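Local coordinates for protein predicted phosphatase, HAD family (Clostridium acetobutylicum, PDB 3MC1) that is a predicted phosphatase of the haloacid dehalogenase (HAD) family, probably hydrolysing phosphate esters with the help of a bound metal ion, at residues A[29-35]-A[55-61]; A[74-78]-A[111-115]; A[183-187]-A[210-214]. Numbering follows the deposited sequence.

Contact 1 (A[29-35]-A[55-61]); sequences SLNKFDI and FMEYYNF
A Schellman motif ends the helix of segment 29-35, and the apolar residues around it pack against the end of the helix in segment 55-61, within what is probably the helical cap inserted after strand 6-9, as in related HAD phosphatases. Asp34, with positive phi (62°), is the C-prime residue: Ile35 N bonds Leu30 O at 3.0 Å, and Asp34 N bonds Asn31 O weakly at 3.0 Å, across a type I turn from Asn31 to Asp34. In the partner segment Asn60, also with positive phi, turns the chain so that Phe61 follows in extended conformation. The backbones stay well apart; the nearest CA pair, Leu30 and Phe55, is 9.1 Å apart, so side chains bridge the gap, with no hydrogen bond between the two segments. Leu30 (m,t) is central: its CD2 sits 3.8 Å from the centroid of the Tyr59 ring, 8° off the normal, a CH-pi contact, and 3.7 Å from Phe55 CE1 at that ring's edge. Ile35 CD1 lies 3.8 Å from Tyr59 CD1 and 4.1 Å from Phe61 CZ. The rings of Phe33 and Phe61 meet obliquely, centroids 4.9 Å apart and planes at 49°. Ser29 OG, 3.8 Å from Phe55 CZ, hydrogen-bonds Ala69 O. Helix 63-81 completes the cluster, with Ala69 also touching Phe33 and Phe55, while Leu43 from the connecting loop packs on Leu30 and Tyr59.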
loop_
_atom_site.group_PDB
_atom_site.type_symbol
_atom_site.label_atom_id
_atom_site.label_comp_id
_atom_site.label_asym_id
_atom_site.label_seq_id
_atom_site.Cartn_x
_atom_site.Cartn_y
_atom_site.Cartn_z
ATOM N N SER A 29 3.751 -2.988 19.706
ATOM C CA SER A 29 2.877 -1.926 20.192
ATOM C C SER A 29 1.773 -2.449 21.112
ATOM O O SER A 29 1.536 -1.895 22.186
ATOM C CB SER A 29 2.237 -1.194 19.010
ATOM O OG SER A 29 1.327 -0.209 19.464
ATOM N N LEU A 30 1.103 -3.513 20.682
ATOM C CA LEU A 30 0.014 -4.092 21.460
ATOM C C LEU A 30 0.498 -4.629 22.802
ATOM O O LEU A 30 -0.191 -4.488 23.813
ATOM C CB LEU A 30 -0.663 -5.215 20.670
ATOM C CG LEU A 30 -1.387 -4.803 19.384
ATOM C CD1 LEU A 30 -1.868 -6.044 18.655
ATOM C CD2 LEU A 30 -2.558 -3.888 19.715
ATOM N N ASN A 31 1.678 -5.243 22.801
ATOM C CA ASN A 31 2.255 -5.797 24.024
ATOM C C ASN A 31 2.483 -4.713 25.073
ATOM O O ASN A 31 2.534 -5.004 26.266
ATOM C CB ASN A 31 3.575 -6.508 23.715
ATOM C CG ASN A 31 3.366 -7.837 23.011
ATOM O OD1 ASN A 31 2.245 -8.181 22.630
ATOM N ND2 ASN A 31 4.446 -8.587 22.828
ATOM N N LYS A 32 2.626 -3.468 24.622
ATOM C CA LYS A 32 2.817 -2.342 25.528
ATOM C C LYS A 32 1.494 -2.036 26.228
ATOM O O LYS A 32 1.455 -1.315 27.220
ATOM C CB LYS A 32 3.275 -1.100 24.758
ATOM C CG LYS A 32 4.681 -1.177 24.207
ATOM C CD LYS A 32 5.680 -1.400 25.327
ATOM C CE LYS A 32 7.089 -1.137 24.855
ATOM N NZ LYS A 32 7.218 0.282 24.436
ATOM N N PHE A 33 0.409 -2.579 25.687
ATOM C CA PHE A 33 -0.918 -2.379 26.255
ATOM C C PHE A 33 -1.307 -3.672 26.954
ATOM O O PHE A 33 -2.471 -3.887 27.308
ATOM C CB PHE A 33 -1.919 -2.051 25.145
ATOM C CG PHE A 33 -1.683 -0.717 24.495
ATOM C CD1 PHE A 33 -2.017 0.460 25.151
ATOM C CD2 PHE A 33 -1.107 -0.636 23.230
ATOM C CE1 PHE A 33 -1.781 1.702 24.555
ATOM C CE2 PHE A 33 -0.869 0.599 22.632
ATOM C CZ PHE A 33 -1.205 1.768 23.294
ATOM N N ASP A 34 -0.302 -4.521 27.150
ATOM C CA ASP A 34 -0.471 -5.817 27.789
ATOM C C ASP A 34 -1.400 -6.712 26.982
ATOM O O ASP A 34 -2.029 -7.628 27.510
ATOM C CB ASP A 34 -0.980 -5.643 29.223
ATOM C CG ASP A 34 0.038 -4.948 30.119
ATOM O OD1 ASP A 34 0.203 -3.713 30.009
ATOM O OD2 ASP A 34 0.687 -5.642 30.928
ATOM N N ILE A 35 -1.473 -6.430 25.686
ATOM C CA ILE A 35 -2.289 -7.214 24.773
ATOM C C ILE A 35 -1.343 -8.205 24.110
ATOM O O ILE A 35 -0.387 -7.817 23.439
ATOM C CB ILE A 35 -2.934 -6.333 23.684
ATOM C CG1 ILE A 35 -3.834 -5.286 24.336
ATOM C CG2 ILE A 35 -3.717 -7.198 22.712
ATOM C CD1 ILE A 35 -4.522 -4.367 23.353
ATOM N N PHE A 55 -6.086 0.124 14.532
ATOM C CA PHE A 55 -6.026 0.038 15.993
ATOM C C PHE A 55 -7.395 0.355 16.600
ATOM O O PHE A 55 -7.819 -0.271 17.574
ATOM C CB PHE A 55 -4.967 0.995 16.554
ATOM C CG PHE A 55 -3.563 0.441 16.520
ATOM C CD1 PHE A 55 -3.256 -0.753 17.169
ATOM C CD2 PHE A 55 -2.546 1.120 15.844
ATOM C CE1 PHE A 55 -1.959 -1.265 17.149
ATOM C CE2 PHE A 55 -1.246 0.618 15.819
ATOM C CZ PHE A 55 -0.950 -0.578 16.472
HETATM N N MSE A 56 -8.086 1.329 16.018
HETATM C CA MSE A 56 -9.407 1.713 16.500
HETATM C C MSE A 56 -10.445 0.628 16.233
HETATM O O MSE A 56 -11.253 0.306 17.103
HETATM C CB MSE A 56 -9.849 3.023 15.843
HETATM C CG MSE A 56 -9.038 4.224 16.277
HETATM SE SE MSE A 56 -9.666 5.852 15.470
HETATM C CE MSE A 56 -11.212 6.162 16.602
ATOM N N GLU A 57 -10.406 0.054 15.036
ATOM C CA GLU A 57 -11.355 -0.985 14.647
ATOM C C GLU A 57 -11.139 -2.330 15.330
ATOM O O GLU A 57 -12.087 -2.941 15.815
ATOM C CB GLU A 57 -11.312 -1.194 13.132
ATOM C CG GLU A 57 -12.442 -2.058 12.591
ATOM C CD GLU A 57 -12.232 -2.461 11.138
ATOM O OE1 GLU A 57 -11.754 -1.617 10.343
ATOM O OE2 GLU A 57 -12.558 -3.621 10.788
ATOM N N TYR A 58 -9.894 -2.793 15.365
ATOM C CA TYR A 58 -9.571 -4.091 15.956
ATOM C C TYR A 58 -9.323 -4.101 17.464
ATOM O O TYR A 58 -9.314 -5.170 18.088
ATOM C CB TYR A 58 -8.357 -4.690 15.242
ATOM C CG TYR A 58 -8.551 -4.836 13.750
ATOM C CD1 TYR A 58 -9.510 -5.705 13.239
ATOM C CD2 TYR A 58 -7.807 -4.074 12.852
ATOM C CE1 TYR A 58 -9.732 -5.811 11.870
ATOM C CE2 TYR A 58 -8.019 -4.170 11.478
ATOM C CZ TYR A 58 -8.987 -5.040 10.996
ATOM O OH TYR A 58 -9.227 -5.131 9.646
ATOM N N TYR A 59 -9.123 -2.927 18.052
ATOM C CA TYR A 59 -8.865 -2.851 19.484
ATOM C C TYR A 59 -9.667 -1.757 20.168
ATOM O O TYR A 59 -9.400 -1.396 21.310
ATOM C CB TYR A 59 -7.361 -2.674 19.725
ATOM C CG TYR A 59 -6.599 -3.917 19.340
ATOM C CD1 TYR A 59 -6.542 -5.009 20.203
ATOM C CD2 TYR A 59 -6.046 -4.059 18.064
ATOM C CE1 TYR A 59 -5.966 -6.215 19.809
ATOM C CE2 TYR A 59 -5.468 -5.268 17.656
ATOM C CZ TYR A 59 -5.437 -6.340 18.537
ATOM O OH TYR A 59 -4.911 -7.552 18.144
ATOM N N ASN A 60 -10.662 -1.251 19.450
ATOM C CA ASN A 60 -11.556 -0.215 19.950
ATOM C C ASN A 60 -10.883 0.981 20.606
ATOM O O ASN A 60 -11.490 1.639 21.446
ATOM C CB ASN A 60 -12.565 -0.821 20.930
ATOM C CG ASN A 60 -13.411 -1.912 20.296
ATOM O OD1 ASN A 60 -13.997 -1.718 19.226
ATOM N ND2 ASN A 60 -13.485 -3.065 20.957
ATOM N N PHE A 61 -9.638 1.266 20.235
ATOM C CA PHE A 61 -8.940 2.416 20.805
ATOM C C PHE A 61 -9.605 3.687 20.310
ATOM O O PHE A 61 -10.233 3.695 19.248
ATOM C CB PHE A 61 -7.472 2.462 20.362
ATOM C CG PHE A 61 -6.597 1.420 20.996
ATOM C CD1 PHE A 61 -6.888 0.907 22.261
ATOM C CD2 PHE A 61 -5.434 1.001 20.353
ATOM C CE1 PHE A 61 -6.027 -0.007 22.877
ATOM C CE2 PHE A 61 -4.567 0.090 20.957
ATOM C CZ PHE A 61 -4.862 -0.414 22.220
#

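Contact 2 (A[74-78]-A[111-115]); sequences RDYFK and KPTVF
Phe77 presents its ring edge to one face of Phe115 in a T-shaped (edge-to-face) pair, with centroids 5.2 Å apart, planes at 65° and a closest approach of 3.8 Å between Phe77 CE2 and Phe115 CD2. Its chi1 of -173° (t) carries the ring away from helix 63-81, while Phe115 reaches back with chi1 at -61° (m). Segment 74-78 is helical throughout (phi -55° to -89°, psi -27° to -46°), and the 2.9 Å bond from Lys78 N to Arg74 O adds support. In segment 111-115 the chain turns a corner at Lys111, Pro112 occupies the N-cap position, and helix 113-122 starts at Thr113. The CA atoms of Lys78 and Phe115, at 7.3 Å, set the register. Around the Phe115 ring, Arg74 CG lies near the plane, 3.9 Å from Phe115 CE2, and Lys78 CB is 4.0 Å from Phe115 CE1. The extended Arg74 (m,t,t) continues past it until NH2 rests 3.6 Å from Pro112 CG, and its NH1 hydrogen-bonds Leu137 O. Phe77 CZ also meets Lys111 CE at 3.4 Å, so the aromatic flanks the aliphatic part of a lysine whose NZ forms a salt bridge to Asp12. That aspartate binds the sodium ion together with Asp10 and Asp167. A helix of the region inserted after the first strand therefore abuts the turn that follows strand 104-109 and the first turn of helix 113-122, near the metal site, an arrangement consistent with the cap-to-core interface of HAD phosphatases with a helical cap.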
loop_
_atom_site.group_PDB
_atom_site.type_symbol
_atom_site.label_atom_id
_atom_site.label_comp_id
_atom_site.label_asym_id
_atom_site.label_seq_id
_atom_site.Cartn_x
_atom_site.Cartn_y
_atom_site.Cartn_z
ATOM N N ARG A 74 5.950 2.664 15.599
ATOM C CA ARG A 74 7.064 3.310 14.912
ATOM C C ARG A 74 8.419 3.193 15.594
ATOM O O ARG A 74 9.440 3.173 14.912
ATOM C CB ARG A 74 6.726 4.769 14.630
ATOM C CG ARG A 74 5.658 4.894 13.545
ATOM C CD ARG A 74 5.159 6.311 13.394
ATOM N NE ARG A 74 4.125 6.411 12.368
ATOM C CZ ARG A 74 3.415 7.509 12.136
ATOM N NH1 ARG A 74 3.628 8.598 12.864
ATOM N NH2 ARG A 74 2.497 7.526 11.181
ATOM N N ASP A 75 8.435 3.119 16.926
ATOM C CA ASP A 75 9.693 2.967 17.651
ATOM C C ASP A 75 10.418 1.748 17.114
ATOM O O ASP A 75 11.644 1.749 16.983
ATOM C CB ASP A 75 9.465 2.756 19.156
ATOM C CG ASP A 75 8.730 3.901 19.807
ATOM O OD1 ASP A 75 8.963 5.065 19.421
ATOM O OD2 ASP A 75 7.931 3.633 20.729
ATOM N N TYR A 76 9.651 0.701 16.823
ATOM C CA TYR A 76 10.207 -0.536 16.304
ATOM C C TYR A 76 10.304 -0.559 14.771
ATOM O O TYR A 76 11.284 -1.048 14.209
ATOM C CB TYR A 76 9.359 -1.721 16.755
ATOM C CG TYR A 76 9.874 -3.048 16.250
ATOM C CD1 TYR A 76 10.866 -3.751 16.945
ATOM C CD2 TYR A 76 9.406 -3.586 15.050
ATOM C CE1 TYR A 76 11.377 -4.955 16.450
ATOM C CE2 TYR A 76 9.906 -4.779 14.549
ATOM C CZ TYR A 76 10.889 -5.461 15.250
ATOM O OH TYR A 76 11.369 -6.650 14.750
ATOM N N PHE A 77 9.273 -0.048 14.102
ATOM C CA PHE A 77 9.257 -0.051 12.639
ATOM C C PHE A 77 10.340 0.794 11.987
ATOM O O PHE A 77 11.002 0.351 11.052
ATOM C CB PHE A 77 7.902 0.420 12.118
ATOM C CG PHE A 77 7.762 0.293 10.630
ATOM C CD1 PHE A 77 7.446 -0.933 10.065
ATOM C CD2 PHE A 77 7.991 1.385 9.794
ATOM C CE1 PHE A 77 7.358 -1.079 8.680
ATOM C CE2 PHE A 77 7.905 1.247 8.403
ATOM C CZ PHE A 77 7.590 0.014 7.852
ATOM N N LYS A 78 10.521 2.012 12.474
ATOM C CA LYS A 78 11.510 2.899 11.882
ATOM C C LYS A 78 12.927 2.338 11.902
ATOM O O LYS A 78 13.739 2.669 11.036
ATOM C CB LYS A 78 11.512 4.243 12.607
ATOM C CG LYS A 78 12.136 4.167 14.001
ATOM C CD LYS A 78 11.948 5.454 14.776
ATOM C CE LYS A 78 12.638 5.384 16.143
ATOM N NZ LYS A 78 12.408 6.626 16.939
ATOM N N LYS A 111 0.891 4.307 3.695
ATOM C CA LYS A 111 2.085 4.229 4.520
ATOM C C LYS A 111 2.750 5.610 4.525
ATOM O O LYS A 111 2.718 6.318 3.522
ATOM C CB LYS A 111 3.046 3.181 3.954
ATOM C CG LYS A 111 4.275 2.945 4.818
ATOM C CD LYS A 111 5.221 1.982 4.150
ATOM C CE LYS A 111 5.793 0.992 5.154
ATOM N NZ LYS A 111 4.709 0.161 5.748
ATOM N N PRO A 112 3.344 6.020 5.660
ATOM C CA PRO A 112 3.985 7.340 5.662
ATOM C C PRO A 112 5.008 7.468 4.529
ATOM O O PRO A 112 5.757 6.532 4.262
ATOM C CB PRO A 112 4.641 7.397 7.037
ATOM C CG PRO A 112 3.691 6.618 7.889
ATOM C CD PRO A 112 3.381 5.419 7.008
ATOM N N THR A 113 5.033 8.629 3.876
ATOM C CA THR A 113 5.961 8.896 2.779
ATOM C C THR A 113 7.424 8.715 3.187
ATOM O O THR A 113 8.234 8.193 2.421
ATOM C CB THR A 113 5.820 10.345 2.261
ATOM O OG1 THR A 113 4.442 10.636 2.012
ATOM C CG2 THR A 113 6.605 10.532 0.980
ATOM N N VAL A 114 7.764 9.152 4.392
ATOM C CA VAL A 114 9.140 9.052 4.856
ATOM C C VAL A 114 9.625 7.609 4.902
ATOM O O VAL A 114 10.751 7.320 4.494
ATOM C CB VAL A 114 9.306 9.723 6.245
ATOM C CG1 VAL A 114 8.350 9.108 7.244
ATOM C CG2 VAL A 114 10.752 9.592 6.710
ATOM N N PHE A 115 8.780 6.708 5.396
ATOM C CA PHE A 115 9.136 5.294 5.456
ATOM C C PHE A 115 9.115 4.666 4.060
ATOM O O PHE A 115 9.997 3.892 3.717
ATOM C CB PHE A 115 8.160 4.509 6.343
ATOM C CG PHE A 115 8.128 4.966 7.778
ATOM C CD1 PHE A 115 9.287 5.426 8.408
ATOM C CD2 PHE A 115 6.948 4.897 8.512
ATOM C CE1 PHE A 115 9.264 5.805 9.751
ATOM C CE2 PHE A 115 6.918 5.273 9.857
ATOM C CZ PHE A 115 8.075 5.727 10.474
#

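Contact 3 (A[183-187]-A[210-214]); sequences IGVTY and LHKKI
Strand 183-185 and helix 210-214 run antiparallel, with 177° between their N-to-C directions and a closest approach of 10.1 Å between the two segment axes, the helix lying over one face of the sheet. The closest CA pair is Val185 and Leu210 at 7.3 Å. The extended backbone (phi/psi -115/118 at Ile183, -114/142 at Val185) puts these two residues on the same face, and both CA-to-CB bonds point toward the helix, whereas a CB on Gly184 would point away from it. Leu210 (t,p) fills the space between them: its CD1 is 3.8 Å from Ile183 CG2, and its CD2 is 4.0 Å from Val185 CG1. One helical turn on, Ile183 CD1 reaches Ile214 CG1 and Lys213 CG, both at 3.9 Å. Beyond the strand, Tyr187 (chi1 60°, p) brings its OH within 3.6 Å of Leu210 CD2; that hydroxyl hydrogen-bonds Thr14 O, in the loop after the sodium-binding aspartates Asp10 and Asp12. Leu210 also touches Ile165 on strand 162-166 and Leu94 on helix 91-101. Joined without a hydrogen bond, these aliphatic residues form part of the helix layer on one face of the parallel sheet, as in the Rossmann-like HAD core.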
loop_
_atom_site.group_PDB
_atom_site.type_symbol
_atom_site.label_atom_id
_atom_site.label_comp_id
_atom_site.label_asym_id
_atom_site.label_seq_id
_atom_site.Cartn_x
_atom_site.Cartn_y
_atom_site.Cartn_z
ATOM N N ILE A 183 -6.905 -2.446 -10.546
ATOM C CA ILE A 183 -6.535 -3.830 -10.755
ATOM C C ILE A 183 -6.164 -4.318 -9.356
ATOM O O ILE A 183 -5.237 -3.791 -8.731
ATOM C CB ILE A 183 -5.293 -4.002 -11.639
ATOM C CG1 ILE A 183 -5.522 -3.412 -13.032
ATOM C CG2 ILE A 183 -4.973 -5.502 -11.756
ATOM C CD1 ILE A 183 -4.312 -3.577 -13.958
ATOM N N GLY A 184 -6.904 -5.298 -8.856
ATOM C CA GLY A 184 -6.605 -5.833 -7.547
ATOM C C GLY A 184 -5.734 -7.062 -7.724
ATOM O O GLY A 184 -5.922 -7.822 -8.678
ATOM N N VAL A 185 -4.761 -7.250 -6.837
ATOM C CA VAL A 185 -3.895 -8.423 -6.921
ATOM C C VAL A 185 -4.173 -9.288 -5.700
ATOM O O VAL A 185 -4.399 -8.766 -4.609
ATOM C CB VAL A 185 -2.398 -8.026 -6.970
ATOM C CG1 VAL A 185 -2.179 -7.023 -8.110
ATOM C CG2 VAL A 185 -1.958 -7.443 -5.635
ATOM N N THR A 186 -4.164 -10.606 -5.886
ATOM C CA THR A 186 -4.439 -11.528 -4.790
ATOM C C THR A 186 -3.205 -12.166 -4.164
ATOM O O THR A 186 -3.335 -12.977 -3.252
ATOM C CB THR A 186 -5.398 -12.667 -5.229
ATOM O OG1 THR A 186 -4.853 -13.334 -6.373
ATOM C CG2 THR A 186 -6.788 -12.106 -5.573
ATOM N N TYR A 187 -2.014 -11.817 -4.647
ATOM C CA TYR A 187 -0.796 -12.378 -4.073
ATOM C C TYR A 187 -0.404 -11.588 -2.829
ATOM O O TYR A 187 0.594 -11.887 -2.175
ATOM C CB TYR A 187 0.347 -12.382 -5.108
ATOM C CG TYR A 187 0.748 -11.023 -5.649
ATOM C CD1 TYR A 187 1.529 -10.140 -4.891
ATOM C CD2 TYR A 187 0.343 -10.617 -6.923
ATOM C CE1 TYR A 187 1.893 -8.885 -5.398
ATOM C CE2 TYR A 187 0.699 -9.372 -7.434
ATOM C CZ TYR A 187 1.469 -8.511 -6.675
ATOM O OH TYR A 187 1.777 -7.274 -7.189
ATOM N N LEU A 210 -0.483 -9.433 -13.677
ATOM C CA LEU A 210 -0.613 -7.997 -13.478
ATOM C C LEU A 210 -0.005 -7.283 -14.682
ATOM O O LEU A 210 -0.591 -6.355 -15.228
ATOM C CB LEU A 210 0.116 -7.592 -12.185
ATOM C CG LEU A 210 0.178 -6.115 -11.795
ATOM C CD1 LEU A 210 -1.223 -5.512 -11.733
ATOM C CD2 LEU A 210 0.879 -5.996 -10.447
ATOM N N HIS A 211 1.167 -7.742 -15.102
ATOM C CA HIS A 211 1.853 -7.155 -16.243
ATOM C C HIS A 211 0.952 -7.188 -17.475
ATOM O O HIS A 211 0.721 -6.162 -18.112
ATOM C CB HIS A 211 3.149 -7.926 -16.522
ATOM C CG HIS A 211 4.023 -7.292 -17.561
ATOM N ND1 HIS A 211 3.591 -7.035 -18.846
ATOM C CD2 HIS A 211 5.302 -6.854 -17.503
ATOM C CE1 HIS A 211 4.564 -6.464 -19.531
ATOM N NE2 HIS A 211 5.615 -6.341 -18.739
ATOM N N LYS A 212 0.435 -8.373 -17.792
ATOM C CA LYS A 212 -0.434 -8.569 -18.953
ATOM C C LYS A 212 -1.656 -7.665 -18.920
ATOM O O LYS A 212 -1.998 -7.028 -19.918
ATOM C CB LYS A 212 -0.907 -10.022 -19.021
ATOM C CG LYS A 212 0.202 -11.057 -19.121
ATOM C CD LYS A 212 -0.390 -12.460 -19.204
ATOM C CE LYS A 212 0.686 -13.529 -19.320
ATOM N NZ LYS A 212 1.499 -13.371 -20.550
ATOM N N LYS A 213 -2.305 -7.612 -17.759
ATOM C CA LYS A 213 -3.510 -6.810 -17.570
ATOM C C LYS A 213 -3.276 -5.316 -17.745
ATOM O O LYS A 213 -4.120 -4.616 -18.303
ATOM C CB LYS A 213 -4.095 -7.064 -16.180
ATOM C CG LYS A 213 -5.527 -6.590 -16.024
ATOM C CD LYS A 213 -6.453 -7.424 -16.900
ATOM C CE LYS A 213 -7.915 -7.261 -16.509
ATOM N NZ LYS A 213 -8.783 -8.165 -17.311
ATOM N N ILE A 214 -2.147 -4.822 -17.250
ATOM C CA ILE A 214 -1.848 -3.403 -17.380
ATOM C C ILE A 214 -1.797 -3.032 -18.854
ATOM O O ILE A 214 -2.318 -1.998 -19.270
ATOM C CB ILE A 214 -0.497 -3.042 -16.723
ATOM C CG1 ILE A 214 -0.608 -3.181 -15.202
ATOM C CG2 ILE A 214 -0.097 -1.611 -17.090
ATOM C CD1 ILE A 214 0.693 -2.891 -14.469
#

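Overall arrangement
The three contacts follow one another along the chain: contact 1 lies within the probable cap, contact 2 between cap and core, and contact 3 within the core. Contact 1 joins two helix ends at the periphery, its centre about 22 Å from that of the chain, and is largely aromatic. Contact 2, about 18 Å from contact 1 between centres, joins helix 63-81, which also backs contact 1, to the sheet-bearing core; here an aromatic pair sits beside Arg74 and beside Lys111, the latter leading toward the metal site. Contact 3, across the chain's centre from both, is the most thoroughly buried and mainly aliphatic, holding a helix against the sheet. None has a hydrogen bond between its segments.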